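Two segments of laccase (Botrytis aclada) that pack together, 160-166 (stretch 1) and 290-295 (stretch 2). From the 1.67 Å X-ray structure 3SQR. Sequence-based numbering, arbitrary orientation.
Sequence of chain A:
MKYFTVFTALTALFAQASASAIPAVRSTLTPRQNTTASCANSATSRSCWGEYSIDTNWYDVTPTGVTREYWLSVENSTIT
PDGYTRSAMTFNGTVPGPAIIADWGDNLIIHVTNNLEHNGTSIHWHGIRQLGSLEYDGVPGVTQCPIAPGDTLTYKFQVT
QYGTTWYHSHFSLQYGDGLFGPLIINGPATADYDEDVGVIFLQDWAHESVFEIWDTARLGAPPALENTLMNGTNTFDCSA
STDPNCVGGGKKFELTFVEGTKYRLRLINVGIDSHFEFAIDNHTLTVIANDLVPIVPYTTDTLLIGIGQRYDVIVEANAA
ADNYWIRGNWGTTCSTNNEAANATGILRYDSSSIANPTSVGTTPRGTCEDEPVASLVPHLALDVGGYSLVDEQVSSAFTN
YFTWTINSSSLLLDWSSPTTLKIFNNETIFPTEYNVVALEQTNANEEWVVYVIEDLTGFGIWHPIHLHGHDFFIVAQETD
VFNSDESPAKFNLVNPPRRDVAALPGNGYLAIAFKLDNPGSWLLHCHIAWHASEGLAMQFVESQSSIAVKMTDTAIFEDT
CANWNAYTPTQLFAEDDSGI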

# COMPACT_ATOMS: atom_id res chain seq x y z
N THR A 160 -2.32 4.75 15.92
CA THR A 160 -3.61 4.66 16.60
C THR A 160 -4.42 3.52 15.95
O THR A 160 -5.64 3.48 15.97
CB THR A 160 -4.34 6.01 16.44
OG1 THR A 160 -4.58 6.26 15.05
CG2 THR A 160 -3.47 7.12 16.98
N GLN A 161 -3.68 2.61 15.32
CA GLN A 161 -4.20 1.50 14.56
C GLN A 161 -3.23 0.33 14.85
O GLN A 161 -2.09 0.55 15.28
CB GLN A 161 -4.16 1.76 13.04
CG GLN A 161 -5.07 2.85 12.61
CD GLN A 161 -4.64 3.40 11.31
OE1 GLN A 161 -3.70 4.25 11.26
NE2 GLN A 161 -5.30 2.96 10.24
N TYR A 162 -3.70 -0.87 14.57
CA TYR A 162 -2.91 -2.08 14.75
C TYR A 162 -3.13 -3.02 13.59
O TYR A 162 -4.20 -3.07 12.97
CB TYR A 162 -3.13 -2.73 16.13
CG TYR A 162 -4.55 -3.11 16.37
CD1 TYR A 162 -5.03 -4.38 15.99
CD2 TYR A 162 -5.45 -2.20 16.92
CE1 TYR A 162 -6.38 -4.70 16.18
CE2 TYR A 162 -6.77 -2.50 17.08
CZ TYR A 162 -7.24 -3.76 16.72
OH TYR A 162 -8.54 -4.13 16.91
N GLY A 163 -2.06 -3.72 13.27
CA GLY A 163 -2.09 -4.71 12.21
C GLY A 163 -0.87 -4.57 11.30
O GLY A 163 0.22 -4.21 11.72
N THR A 164 -1.09 -4.96 10.07
CA THR A 164 -0.07 -5.04 9.06
C THR A 164 -0.15 -3.92 8.06
O THR A 164 -1.16 -3.71 7.38
CB THR A 164 -0.26 -6.35 8.26
OG1 THR A 164 -0.21 -7.46 9.17
CG2 THR A 164 0.80 -6.51 7.20
N THR A 165 0.97 -3.26 7.92
CA THR A 165 1.10 -2.34 6.81
C THR A 165 2.55 -2.26 6.40
O THR A 165 3.36 -3.14 6.71
CB THR A 165 0.39 -0.98 7.06
OG1 THR A 165 0.26 -0.34 5.79
CG2 THR A 165 1.16 -0.10 8.09
N TRP A 166 2.85 -1.20 5.66
CA TRP A 166 4.15 -1.06 5.06
C TRP A 166 4.41 0.43 4.95
O TRP A 166 3.48 1.21 5.02
CB TRP A 166 4.23 -1.76 3.72
CG TRP A 166 3.25 -1.34 2.62
CD1 TRP A 166 1.87 -1.25 2.71
CD2 TRP A 166 3.57 -1.07 1.26
NE1 TRP A 166 1.35 -0.97 1.46
CE2 TRP A 166 2.37 -0.82 0.57
CE3 TRP A 166 4.77 -1.00 0.55
CZ2 TRP A 166 2.35 -0.44 -0.79
CZ3 TRP A 166 4.77 -0.67 -0.79
CH2 TRP A 166 3.56 -0.38 -1.47
N ASN A 290 -8.15 -7.14 7.05
CA ASN A 290 -7.84 -6.56 5.81
C ASN A 290 -7.26 -5.18 6.04
O ASN A 290 -7.73 -4.44 6.86
CB ASN A 290 -9.02 -6.59 4.84
CG ASN A 290 -10.28 -5.82 5.28
OD1 ASN A 290 -10.29 -4.88 6.14
ND2 ASN A 290 -11.34 -6.14 4.61
N ASP A 291 -6.18 -4.89 5.33
CA ASP A 291 -5.42 -3.70 5.63
C ASP A 291 -5.25 -3.55 7.14
O ASP A 291 -4.72 -4.46 7.73
CB ASP A 291 -6.13 -2.52 4.94
CG ASP A 291 -6.19 -2.71 3.41
OD1 ASP A 291 -5.59 -3.68 2.87
OD2 ASP A 291 -6.84 -1.86 2.74
N LEU A 292 -5.62 -2.40 7.76
CA LEU A 292 -5.47 -2.21 9.22
C LEU A 292 -6.80 -2.33 9.96
O LEU A 292 -6.97 -1.76 11.04
CB LEU A 292 -4.75 -0.91 9.56
CG LEU A 292 -3.27 -0.88 9.16
CD1 LEU A 292 -2.79 0.63 8.90
CD2 LEU A 292 -2.43 -1.48 10.23
N VAL A 293 -7.64 -3.20 9.43
CA VAL A 293 -8.98 -3.45 10.05
C VAL A 293 -9.19 -4.94 10.23
O VAL A 293 -9.34 -5.71 9.26
CB VAL A 293 -10.02 -2.90 9.15
CG1 VAL A 293 -11.46 -3.13 9.71
CG2 VAL A 293 -9.80 -1.36 8.86
N PRO A 294 -9.27 -5.35 11.48
CA PRO A 294 -9.62 -6.71 11.79
C PRO A 294 -11.03 -7.06 11.31
O PRO A 294 -11.94 -6.27 11.41
CB PRO A 294 -9.51 -6.72 13.32
CG PRO A 294 -8.54 -5.71 13.63
CD PRO A 294 -8.91 -4.63 12.72
N ILE A 295 -11.18 -8.27 10.75
CA ILE A 295 -12.45 -8.70 10.20
C ILE A 295 -12.87 -9.98 10.90
O ILE A 295 -12.08 -10.65 11.51
CB ILE A 295 -12.41 -8.94 8.66
CG1 ILE A 295 -11.43 -10.03 8.27
CG2 ILE A 295 -12.02 -7.59 7.90
CD1 ILE A 295 -11.60 -10.54 6.78
O HOH W 1 -7.40 1.12 10.82
O HOH W 2 -6.42 -0.96 13.62
O HOH W 3 -3.97 -5.82 9.88

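Residues 160-166 and 290-295 of this laccase bury 356 Å² between them, both sides summed, with no direct hydrogen bond across the contact; apolar packing and bridging waters join them. Stretch 2 opens with a type II' turn from Asn290 to Val293, closed by two backbone hydrogen bonds, Asn290 N to Val293 O and Val293 N to Asn290 O, both 2.9 Å. Asn290 itself does not touch stretch 1. Asp291 points its CA-to-CB bond away, and its carboxylate is hydrogen-bonded elsewhere in the structure; what it offers here is its carbonyl. Water 3 accepts from Thr164 N (3.0 Å) and lies 2.7 Å from Asp291 O, bridging two backbones whose own polar atoms are not paired directly. Leu292 is the centre of the contact, with 128 Å² covered. Its CA-to-CB bond runs sideways, but with chi1 m and chi2 t the end of the side chain reaches stretch 1. Leu292 CD2 lies 3.6 Å from Gly163 C and 3.7 Å from Thr164 N, and Leu292 CD1 lies 3.7 Å from Gln161 NE2 and 4.0 Å from Thr165 CB. Glycine suits position 163 twice over: a CB would sit a tight 3.4 Å from Leu292 CD2, and at phi/psi 135/-151 it would also jam against the preceding carbonyl oxygen. The carbonyl of Leu292 gathers two waters. Water 1 donates to Leu292 O and accepts from Gln161 NE2, both at 2.9 Å; water 2 donates to Leu292 O at 2.8 Å and accepts from Tyr162 N at 2.9 Å. The CA-to-CB bond of Val293 points away, and the residue makes no contact with stretch 1. Pro294 points toward stretch 1, its CG 3.5 Å from Tyr162 CE1, an apolar contact oblique to the ring. The CA-to-CB bond of Tyr162 points away from stretch 2, but its long side chain, chi1 p, brings the ring back to the proline. Ile295 lies out of reach.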